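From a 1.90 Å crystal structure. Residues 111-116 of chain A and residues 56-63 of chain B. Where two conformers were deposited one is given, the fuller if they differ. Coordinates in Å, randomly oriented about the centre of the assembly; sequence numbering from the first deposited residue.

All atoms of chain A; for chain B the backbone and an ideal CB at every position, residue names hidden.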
ATOM      1  N   THR A 111      -5.876 -20.593  -1.774  1.00 39.42           N
ATOM      2  CA  THR A 111      -5.382 -21.199  -3.008  1.00 45.68           C
ATOM      3  C   THR A 111      -5.334 -20.190  -4.153  1.00 47.24           C
ATOM      4  O   THR A 111      -4.377 -20.175  -4.936  1.00 54.73           O
ATOM      5  CB  THR A 111      -6.245 -22.412  -3.374  1.00 47.75           C
ATOM      6  OG1 THR A 111      -7.558 -21.981  -3.765  1.00 46.13           O
ATOM      7  CG2 THR A 111      -6.362 -23.333  -2.183  1.00 44.31           C
ATOM      8  N   ASP A 112      -6.349 -19.329  -4.263  1.00 41.82           N
ATOM      9  CA  ASP A 112      -6.349 -18.342  -5.336  1.00 43.00           C
ATOM     10  C   ASP A 112      -5.272 -17.285  -5.153  1.00 45.35           C
ATOM     11  O   ASP A 112      -4.901 -16.623  -6.123  1.00 53.51           O
ATOM     12  CB  ASP A 112      -7.715 -17.670  -5.456  1.00 38.73           C
ATOM     13  CG  ASP A 112      -8.490 -18.181  -6.659  1.00 56.36           C
ATOM     14  OD1 ASP A 112      -8.050 -19.202  -7.210  1.00 58.69           O
ATOM     15  OD2 ASP A 112      -9.500 -17.574  -7.072  1.00 62.47           O
ATOM     16  N   SER A 113      -4.746 -17.127  -3.947  1.00 36.72           N
ATOM     17  CA  SER A 113      -3.750 -16.093  -3.703  1.00 38.93           C
ATOM     18  C   SER A 113      -2.325 -16.605  -3.842  1.00 40.61           C
ATOM     19  O   SER A 113      -1.399 -15.794  -3.915  1.00 47.00           O
ATOM     20  CB  SER A 113      -3.962 -15.485  -2.309  1.00 31.56           C
ATOM     21  OG  SER A 113      -3.740 -16.426  -1.281  1.00 34.92           O
ATOM     22  N   LEU A 114      -2.129 -17.921  -3.891  1.00 38.70           N
ATOM     23  CA  LEU A 114      -0.786 -18.473  -3.930  1.00 34.12           C
ATOM     24  C   LEU A 114      -0.131 -18.198  -5.272  1.00 34.71           C
ATOM     25  O   LEU A 114      -0.794 -18.126  -6.312  1.00 32.22           O
ATOM     26  CB  LEU A 114      -0.813 -19.987  -3.698  1.00 37.48           C
ATOM     27  CG  LEU A 114      -1.554 -20.491  -2.469  1.00 43.67           C
ATOM     28  CD1 LEU A 114      -1.689 -22.021  -2.505  1.00 41.14           C
ATOM     29  CD2 LEU A 114      -0.851 -20.011  -1.203  1.00 40.37           C
ATOM     30  N   HIS A 115       1.192 -18.067  -5.244  1.00 30.48           N
ATOM     31  CA  HIS A 115       1.988 -18.079  -6.471  1.00 30.27           C
ATOM     32  C   HIS A 115       2.558 -19.450  -6.783  1.00 35.56           C
ATOM     33  O   HIS A 115       2.695 -19.800  -7.956  1.00 35.04           O
ATOM     34  CB  HIS A 115       3.149 -17.076  -6.379  1.00 28.74           C
ATOM     35  CG  HIS A 115       3.913 -16.915  -7.662  1.00 30.81           C
ATOM     36  ND1 HIS A 115       3.409 -16.232  -8.746  1.00 33.31           N
ATOM     37  CD2 HIS A 115       5.131 -17.376  -8.044  1.00 32.72           C
ATOM     38  CE1 HIS A 115       4.281 -16.273  -9.741  1.00 33.77           C
ATOM     39  NE2 HIS A 115       5.337 -16.961  -9.339  1.00 33.62           N
ATOM     40  N   ALA A 116       2.897 -20.241  -5.764  1.00 32.18           N
ATOM     41  CA  ALA A 116       3.455 -21.562  -5.985  1.00 34.38           C
ATOM     42  C   ALA A 116       2.924 -22.497  -4.910  1.00 38.35           C
ATOM     43  O   ALA A 116       2.866 -22.132  -3.732  1.00 34.56           O
ATOM     44  CB  ALA A 116       4.989 -21.537  -5.983  1.00 36.40           C
TER
ATOM     45  N   UNK B  56      -2.407 -12.522 -16.434  1.00 31.46           N
ATOM     46  CA  UNK B  56      -2.493 -11.344 -15.573  1.00 31.54           C
ATOM     47  C   UNK B  56      -1.840 -11.601 -14.218  1.00 26.30           C
ATOM     48  O   UNK B  56      -1.056 -10.777 -13.719  1.00 25.58           O
ATOM     49  CB  UNK B  56      -3.954 -10.932 -15.381  1.00 31.54           C
ATOM     50  N   UNK B  57      -2.177 -12.735 -13.591  1.00 26.48           N
ATOM     51  CA  UNK B  57      -1.674 -13.008 -12.242  1.00 28.93           C
ATOM     52  C   UNK B  57      -0.164 -13.184 -12.252  1.00 30.25           C
ATOM     53  O   UNK B  57       0.529 -12.652 -11.384  1.00 29.73           O
ATOM     54  CB  UNK B  57      -2.343 -14.255 -11.660  1.00 28.93           C
ATOM     55  N   UNK B  58       0.371 -13.888 -13.256  1.00 27.94           N
ATOM     56  CA  UNK B  58       1.816 -14.106 -13.295  1.00 35.68           C
ATOM     57  C   UNK B  58       2.576 -12.828 -13.652  1.00 35.47           C
ATOM     58  O   UNK B  58       3.693 -12.612 -13.160  1.00 32.05           O
ATOM     59  CB  UNK B  58       2.153 -15.209 -14.301  1.00 35.68           C
ATOM     60  N   UNK B  59       1.999 -11.982 -14.508  1.00 29.57           N
ATOM     61  CA  UNK B  59       2.652 -10.716 -14.843  1.00 32.28           C
ATOM     62  C   UNK B  59       2.626  -9.763 -13.651  1.00 36.19           C
ATOM     63  O   UNK B  59       3.661  -9.226 -13.249  1.00 29.98           O
ATOM     64  CB  UNK B  59       1.976 -10.067 -16.052  1.00 32.28           C
ATOM     65  N   UNK B  60       1.444  -9.559 -13.069  1.00 35.45           N
ATOM     66  CA  UNK B  60       1.327  -8.721 -11.879  1.00 29.66           C
ATOM     67  C   UNK B  60       2.239  -9.221 -10.761  1.00 27.82           C
ATOM     68  O   UNK B  60       2.931  -8.428 -10.113  1.00 30.34           O
ATOM     69  CB  UNK B  60      -0.124  -8.683 -11.397  1.00 29.66           C
ATOM     70  N   UNK B  61       2.269 -10.541 -10.529  0.56 23.82           N
ATOM     71  CA  UNK B  61       3.124 -11.068  -9.467  0.56 27.36           C
ATOM     72  C   UNK B  61       4.610 -10.883  -9.787  0.56 27.49           C
ATOM     73  O   UNK B  61       5.421 -10.765  -8.863  0.56 27.55           O
ATOM     74  CB  UNK B  61       2.822 -12.550  -9.239  0.56 27.36           C
ATOM     75  N   UNK B  62       4.992 -10.802 -11.072  1.00 29.80           N
ATOM     76  CA  UNK B  62       6.385 -10.515 -11.401  1.00 33.49           C
ATOM     77  C   UNK B  62       6.706  -9.020 -11.347  1.00 35.67           C
ATOM     78  O   UNK B  62       7.855  -8.654 -11.073  1.00 38.84           O
ATOM     79  CB  UNK B  62       6.711 -11.061 -12.793  1.00 33.49           C
ATOM     80  N   UNK B  63       5.730  -8.139 -11.579  1.00 28.13           N
ATOM     81  CA  UNK B  63       5.981  -6.725 -11.278  1.00 29.61           C
ATOM     82  C   UNK B  63       6.276  -6.555  -9.791  1.00 29.15           C
ATOM     83  O   UNK B  63       7.207  -5.837  -9.405  1.00 30.33           O
ATOM     84  CB  UNK B  63       4.786  -5.861 -11.687  1.00 29.61           C
TER

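The stretch of chain B is helical throughout, with phi/psi near -65/-40, so positions 57, 58, 61 and 62 can share one side while the rest turn elsewhere. Chain A offers the carbonyl oxygens of A:Asp112, A:Ser113 and A:Leu114, near one another, with the ring of A:His115 alongside.

Position 56 has nothing of chain A within reach of its CB, so this contact sets no preference. The residue is B:Phe56.

Position 57 points its CB toward chain A, yet nothing lies within 5.5 Å of that atom. A long side chain is needed, and the carbonyls ahead ask for a donor at its tip: lysine or arginine would suit, glutamine less fully. It is B:Lys57, extended (t, t, t) until a final p turn. Its NZ donates to A:Asp112 O at 3.2 Å, and its CE lies 3.1 Å from A:Leu114 O.

Position 58 points sideways, its ideal CB 5.1 Å from A:His115 CE1. A modest polar side chain could bend to the ring edge; asparagine, aspartate or serine are plausible. B:Asn58 places OD1 3.4 Å from A:His115 CE1, near the ring plane, a contact with a polarised C-H.

Positions 59 and 60 are out of reach of chain A and unconstrained by it; they hold B:Asp59 and B:Leu60.

Position 61 is the most informative. Its CB points toward chain A, the ideal atom just 3.8 Å from A:His115 ND1. An acceptor would answer that nitrogen, so glutamate or glutamine fits, and an acid also suits a cation at 57, one helical turn back. The residue is B:Glu61, in the conformer given. A:His115 ND1 donates to B:Glu61 OE1 in a very short bond of 2.4 Å, nearly straight at 170°, while B:Glu61 OE2 takes a hydrogen bond from B:Lys57 NZ at 2.6 Å within a salt bridge. The carboxylate thus ties both contacts together. A water donates to A:Ser113 O at 2.7 Å and, weakly, to B:Glu61 OE2 at 3.4 Å.

Position 62 points sideways, with no chain A atom near its CB; only a fairly long or flat group could return to the imidazole. B:His62 does so, its CE1 4.1 Å from A:His115 CE1, the rings oblique at 70°. B:His62 ND1 donates to B:Asn58 O at 2.8 Å, anchoring the ring to its own helix.

Position 63 is out of reach, and B:Ile63 makes no contact here.

Chain B, residues 56-63: FKNDLEHI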
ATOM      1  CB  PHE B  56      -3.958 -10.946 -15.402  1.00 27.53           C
ATOM      2  CG  PHE B  56      -4.158  -9.800 -14.469  1.00 28.65           C
ATOM      3  CD1 PHE B  56      -4.035  -8.488 -14.929  1.00 36.27           C
ATOM      4  CD2 PHE B  56      -4.444 -10.014 -13.127  1.00 29.35           C
ATOM      5  CE1 PHE B  56      -4.205  -7.421 -14.065  1.00 32.89           C
ATOM      6  CE2 PHE B  56      -4.613  -8.945 -12.262  1.00 39.52           C
ATOM      7  CZ  PHE B  56      -4.500  -7.644 -12.738  1.00 36.42           C
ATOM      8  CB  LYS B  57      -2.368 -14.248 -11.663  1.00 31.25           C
ATOM      9  CG  LYS B  57      -1.872 -14.709 -10.294  1.00 41.48           C
ATOM     10  CD  LYS B  57      -2.677 -15.932  -9.838  1.00 43.10           C
ATOM     11  CE  LYS B  57      -2.154 -16.533  -8.544  1.00 46.35           C
ATOM     12  NZ  LYS B  57      -2.166 -15.556  -7.400  1.00 52.76           N
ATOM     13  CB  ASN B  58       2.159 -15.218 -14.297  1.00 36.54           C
ATOM     14  CG  ASN B  58       3.610 -15.680 -14.179  1.00 38.80           C
ATOM     15  OD1 ASN B  58       4.115 -15.891 -13.073  1.00 35.80           O
ATOM     16  ND2 ASN B  58       4.281 -15.827 -15.303  1.00 34.93           N
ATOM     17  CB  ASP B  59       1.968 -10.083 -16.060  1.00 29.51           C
ATOM     18  CG  ASP B  59       2.308 -10.804 -17.374  1.00 38.47           C
ATOM     19  OD1 ASP B  59       1.794 -10.368 -18.424  1.00 31.29           O
ATOM     20  OD2 ASP B  59       3.073 -11.803 -17.348  1.00 31.57           O
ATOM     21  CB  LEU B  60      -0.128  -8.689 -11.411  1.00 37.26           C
ATOM     22  CG  LEU B  60      -0.741  -7.366 -10.944  1.00 46.67           C
ATOM     23  CD1 LEU B  60      -1.784  -7.623  -9.892  1.00 40.78           C
ATOM     24  CD2 LEU B  60       0.316  -6.371 -10.461  1.00 34.11           C
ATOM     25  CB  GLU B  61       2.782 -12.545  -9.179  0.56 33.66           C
ATOM     26  CG  GLU B  61       1.843 -12.739  -7.948  0.56 36.96           C
ATOM     27  CD  GLU B  61       1.005 -14.048  -7.951  0.56 38.23           C
ATOM     28  OE1 GLU B  61       1.384 -15.035  -8.616  0.56 31.97           O
ATOM     29  OE2 GLU B  61      -0.048 -14.083  -7.272  0.56 30.24           O
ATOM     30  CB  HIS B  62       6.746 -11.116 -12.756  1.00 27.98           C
ATOM     31  CG  HIS B  62       7.163 -12.550 -12.648  1.00 31.88           C
ATOM     32  ND1 HIS B  62       6.253 -13.589 -12.652  1.00 36.51           N
ATOM     33  CD2 HIS B  62       8.379 -13.117 -12.460  1.00 35.08           C
ATOM     34  CE1 HIS B  62       6.895 -14.739 -12.519  1.00 34.44           C
ATOM     35  NE2 HIS B  62       8.186 -14.481 -12.389  1.00 38.51           N
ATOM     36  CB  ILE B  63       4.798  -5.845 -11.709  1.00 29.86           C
ATOM     37  CG1 ILE B  63       4.591  -5.902 -13.231  1.00 29.73           C
ATOM     38  CG2 ILE B  63       5.030  -4.393 -11.252  1.00 27.64           C
ATOM     39  CD1 ILE B  63       3.288  -5.304 -13.674  1.00 31.94           C
TER
HETATM   40  O   HOH W   1       1.132 -14.934  -4.155  1.00 27.60           O
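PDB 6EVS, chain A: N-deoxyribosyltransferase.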